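Local coordinates for molybdenum cofactor biosynthesis protein (PDB 1XI8) that probably acts as a molybdopterin molybdotransferase of the MoeA family, helping to insert molybdenum during cofactor biosynthesis, at residues 229-234 with 324-329. Numbering follows the deposited sequence.
Sequences RYFGEP and KLVGAK
With CG anti to its own carbonyl carbon (chi1 -41°), Phe231 carries its ring across to Val326 and Ala328, while Val326, with CG1 likewise anti to its carbonyl carbon (chi1 -64°), offers CG2 to the root of that ring. The CG2 methyl lies 3.8 Å from Phe231 CB and nearly as close to Phe231 CG, approaching the ring obliquely, and the two side chains cross at about a right angle. Val326 CG1 reaches Phe231 CB less closely, at 4.1 Å. Farther out, the methyl of Ala328 sits over one face of the ring in a CH-pi contact, its CB 4.0 Å from the Phe231 ring centroid and 22° off the normal. It is displaced toward the rim, where Phe231 CE2 and CZ are each 3.8 Å from Ala328 CB. Valine and alanine thus divide the phenylalanine between them, one at its base and the other at its outer end, in a small, wholly apolar contact that buries 131 Å². Ile167 and Tyr331 also pack on Phe231, and Pro190 touches Val326. Both backbones turn here just beyond helices: Phe231 has positive phi between helix 219-229 and strand 233-239, and Gly327, the first residue beyond helix 307-326 to leave helical backbone angles and also with positive phi, leads the chain round to Ala328. Glu233 makes backbone hydrogen bonds with Pro190 and Val192, joining strand 233-239 to parallel strand 191-196 and the residue before it. The contact is plain hydrophobic packing of a helix-to-strand turn of the alpha/beta, probable molybdopterin-binding domain against the turn that follows helix 307-326, in a MoeA-family protein.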
ATOM      1  N   ARG A 229      -1.965   9.257   1.678  1.00 55.00           N
ATOM      2  CA  ARG A 229      -2.135   7.839   1.392  1.00 55.00           C
ATOM      3  C   ARG A 229      -3.429   7.582   0.634  1.00 55.00           C
ATOM      4  O   ARG A 229      -3.521   6.629  -0.144  1.00 55.00           O
ATOM      5  CB  ARG A 229      -2.107   7.022   2.688  1.00 55.00           C
ATOM      6  CG  ARG A 229      -2.455   5.551   2.527  1.00 55.00           C
ATOM      7  CD  ARG A 229      -2.138   4.742   3.783  1.00 55.00           C
ATOM      8  NE  ARG A 229      -2.482   3.327   3.626  1.00 55.00           N
ATOM      9  CZ  ARG A 229      -1.711   2.411   3.037  1.00 55.00           C
ATOM     10  NH1 ARG A 229      -0.524   2.732   2.530  1.00 55.00           N
ATOM     11  NH2 ARG A 229      -2.128   1.157   2.949  1.00 55.00           N
ATOM     12  N   TYR A 230      -4.427   8.431   0.855  1.00 55.00           N
ATOM     13  CA  TYR A 230      -5.731   8.226   0.219  1.00 55.00           C
ATOM     14  C   TYR A 230      -6.177   9.332  -0.733  1.00 55.00           C
ATOM     15  O   TYR A 230      -7.221   9.947  -0.549  1.00 55.00           O
ATOM     16  CB  TYR A 230      -6.816   7.877   1.256  1.00 55.00           C
ATOM     17  CG  TYR A 230      -6.613   6.494   1.817  1.00 55.00           C
ATOM     18  CD1 TYR A 230      -6.986   5.370   1.095  1.00 55.00           C
ATOM     19  CD2 TYR A 230      -6.014   6.312   3.053  1.00 55.00           C
ATOM     20  CE1 TYR A 230      -6.787   4.099   1.592  1.00 55.00           C
ATOM     21  CE2 TYR A 230      -5.807   5.050   3.563  1.00 55.00           C
ATOM     22  CZ  TYR A 230      -6.193   3.945   2.830  1.00 55.00           C
ATOM     23  OH  TYR A 230      -5.985   2.690   3.354  1.00 55.00           O
ATOM     24  N   PHE A 231      -5.347   9.553  -1.748  1.00 55.00           N
ATOM     25  CA  PHE A 231      -5.690  10.284  -2.974  1.00 55.00           C
ATOM     26  C   PHE A 231      -5.664  11.806  -2.943  1.00 55.00           C
ATOM     27  O   PHE A 231      -5.629  12.434  -3.991  1.00 55.00           O
ATOM     28  CB  PHE A 231      -7.016   9.769  -3.542  1.00 55.00           C
ATOM     29  CG  PHE A 231      -7.150   8.285  -3.462  1.00 55.00           C
ATOM     30  CD1 PHE A 231      -6.245   7.466  -4.104  1.00 55.00           C
ATOM     31  CD2 PHE A 231      -8.170   7.702  -2.730  1.00 55.00           C
ATOM     32  CE1 PHE A 231      -6.362   6.095  -4.018  1.00 55.00           C
ATOM     33  CE2 PHE A 231      -8.289   6.334  -2.642  1.00 55.00           C
ATOM     34  CZ  PHE A 231      -7.390   5.532  -3.287  1.00 55.00           C
ATOM     35  N   GLY A 232      -5.669  12.404  -1.760  1.00 55.00           N
ATOM     36  CA  GLY A 232      -5.717  13.863  -1.657  1.00 55.00           C
ATOM     37  C   GLY A 232      -4.391  14.596  -1.517  1.00 55.00           C
ATOM     38  O   GLY A 232      -3.332  13.991  -1.406  1.00 55.00           O
ATOM     39  N   GLU A 233      -4.468  15.922  -1.546  1.00 55.00           N
ATOM     40  CA  GLU A 233      -3.319  16.783  -1.321  1.00 55.00           C
ATOM     41  C   GLU A 233      -3.562  17.559  -0.025  1.00 55.00           C
ATOM     42  O   GLU A 233      -4.484  18.367   0.052  1.00 55.00           O
ATOM     43  CB  GLU A 233      -3.114  17.732  -2.505  1.00 55.00           C
ATOM     44  CG  GLU A 233      -2.008  18.781  -2.286  1.00 55.00           C
ATOM     45  CD  GLU A 233      -1.751  19.668  -3.506  1.00 55.00           C
ATOM     46  OE1 GLU A 233      -2.387  19.444  -4.572  1.00 55.00           O
ATOM     47  OE2 GLU A 233      -0.905  20.591  -3.398  1.00 55.00           O
ATOM     48  N   PRO A 234      -2.755  17.303   1.007  1.00 55.00           N
ATOM     49  CA  PRO A 234      -2.978  18.005   2.268  1.00 55.00           C
ATOM     50  C   PRO A 234      -2.463  19.448   2.251  1.00 55.00           C
ATOM     51  O   PRO A 234      -1.407  19.737   1.702  1.00 55.00           O
ATOM     52  CB  PRO A 234      -2.206  17.163   3.288  1.00 55.00           C
ATOM     53  CG  PRO A 234      -1.179  16.453   2.507  1.00 55.00           C
ATOM     54  CD  PRO A 234      -1.619  16.371   1.072  1.00 55.00           C
ATOM     55  N   LYS A 324     -14.686   8.713  -3.197  1.00 55.00           N
ATOM     56  CA  LYS A 324     -15.849   9.189  -3.948  1.00 55.00           C
ATOM     57  C   LYS A 324     -15.482  10.390  -4.818  1.00 55.00           C
ATOM     58  O   LYS A 324     -15.877  10.454  -5.984  1.00 55.00           O
ATOM     59  CB  LYS A 324     -17.009   9.550  -3.011  1.00 55.00           C
ATOM     60  N   LEU A 325     -14.721  11.328  -4.250  1.00 55.00           N
ATOM     61  CA  LEU A 325     -14.277  12.523  -4.968  1.00 55.00           C
ATOM     62  C   LEU A 325     -13.401  12.248  -6.183  1.00 55.00           C
ATOM     63  O   LEU A 325     -13.588  12.863  -7.229  1.00 55.00           O
ATOM     64  CB  LEU A 325     -13.525  13.468  -4.035  1.00 55.00           C
ATOM     65  CG  LEU A 325     -14.379  14.355  -3.146  1.00 55.00           C
ATOM     66  CD1 LEU A 325     -13.486  15.305  -2.398  1.00 55.00           C
ATOM     67  CD2 LEU A 325     -15.396  15.106  -3.986  1.00 55.00           C
ATOM     68  N   VAL A 326     -12.432  11.350  -6.038  1.00 55.00           N
ATOM     69  CA  VAL A 326     -11.539  11.026  -7.142  1.00 55.00           C
ATOM     70  C   VAL A 326     -12.072   9.881  -7.994  1.00 55.00           C
ATOM     71  O   VAL A 326     -11.562   9.629  -9.082  1.00 55.00           O
ATOM     72  CB  VAL A 326     -10.112  10.685  -6.667  1.00 55.00           C
ATOM     73  CG1 VAL A 326      -9.491  11.881  -6.020  1.00 55.00           C
ATOM     74  CG2 VAL A 326     -10.114   9.480  -5.708  1.00 55.00           C
ATOM     75  N   GLY A 327     -13.101   9.201  -7.500  1.00 55.00           N
ATOM     76  CA  GLY A 327     -13.675   8.053  -8.200  1.00 55.00           C
ATOM     77  C   GLY A 327     -12.767   6.831  -8.193  1.00 55.00           C
ATOM     78  O   GLY A 327     -12.689   6.109  -9.182  1.00 55.00           O
ATOM     79  N   ALA A 328     -12.085   6.596  -7.074  1.00 55.00           N
ATOM     80  CA  ALA A 328     -11.170   5.465  -6.959  1.00 55.00           C
ATOM     81  C   ALA A 328     -11.877   4.134  -6.741  1.00 55.00           C
ATOM     82  O   ALA A 328     -12.801   4.035  -5.932  1.00 55.00           O
ATOM     83  CB  ALA A 328     -10.152   5.706  -5.849  1.00 55.00           C
ATOM     84  N   LYS A 329     -11.423   3.117  -7.472  1.00 55.00           N
ATOM     85  CA  LYS A 329     -11.928   1.750  -7.363  1.00 55.00           C
ATOM     86  C   LYS A 329     -10.944   0.849  -6.595  1.00 55.00           C
ATOM     87  O   LYS A 329      -9.723   1.022  -6.683  1.00 55.00           O
ATOM     88  CB  LYS A 329     -12.174   1.169  -8.764  1.00 55.00           C
ATOM     89  CG  LYS A 329     -13.608   1.275  -9.312  1.00 55.00           C
ATOM     90  CD  LYS A 329     -14.193   2.696  -9.349  1.00 55.00           C
ATOM     91  CE  LYS A 329     -15.622   2.677  -9.954  1.00 55.00           C
ATOM     92  NZ  LYS A 329     -16.452   3.904  -9.669  1.00 55.00           N
TER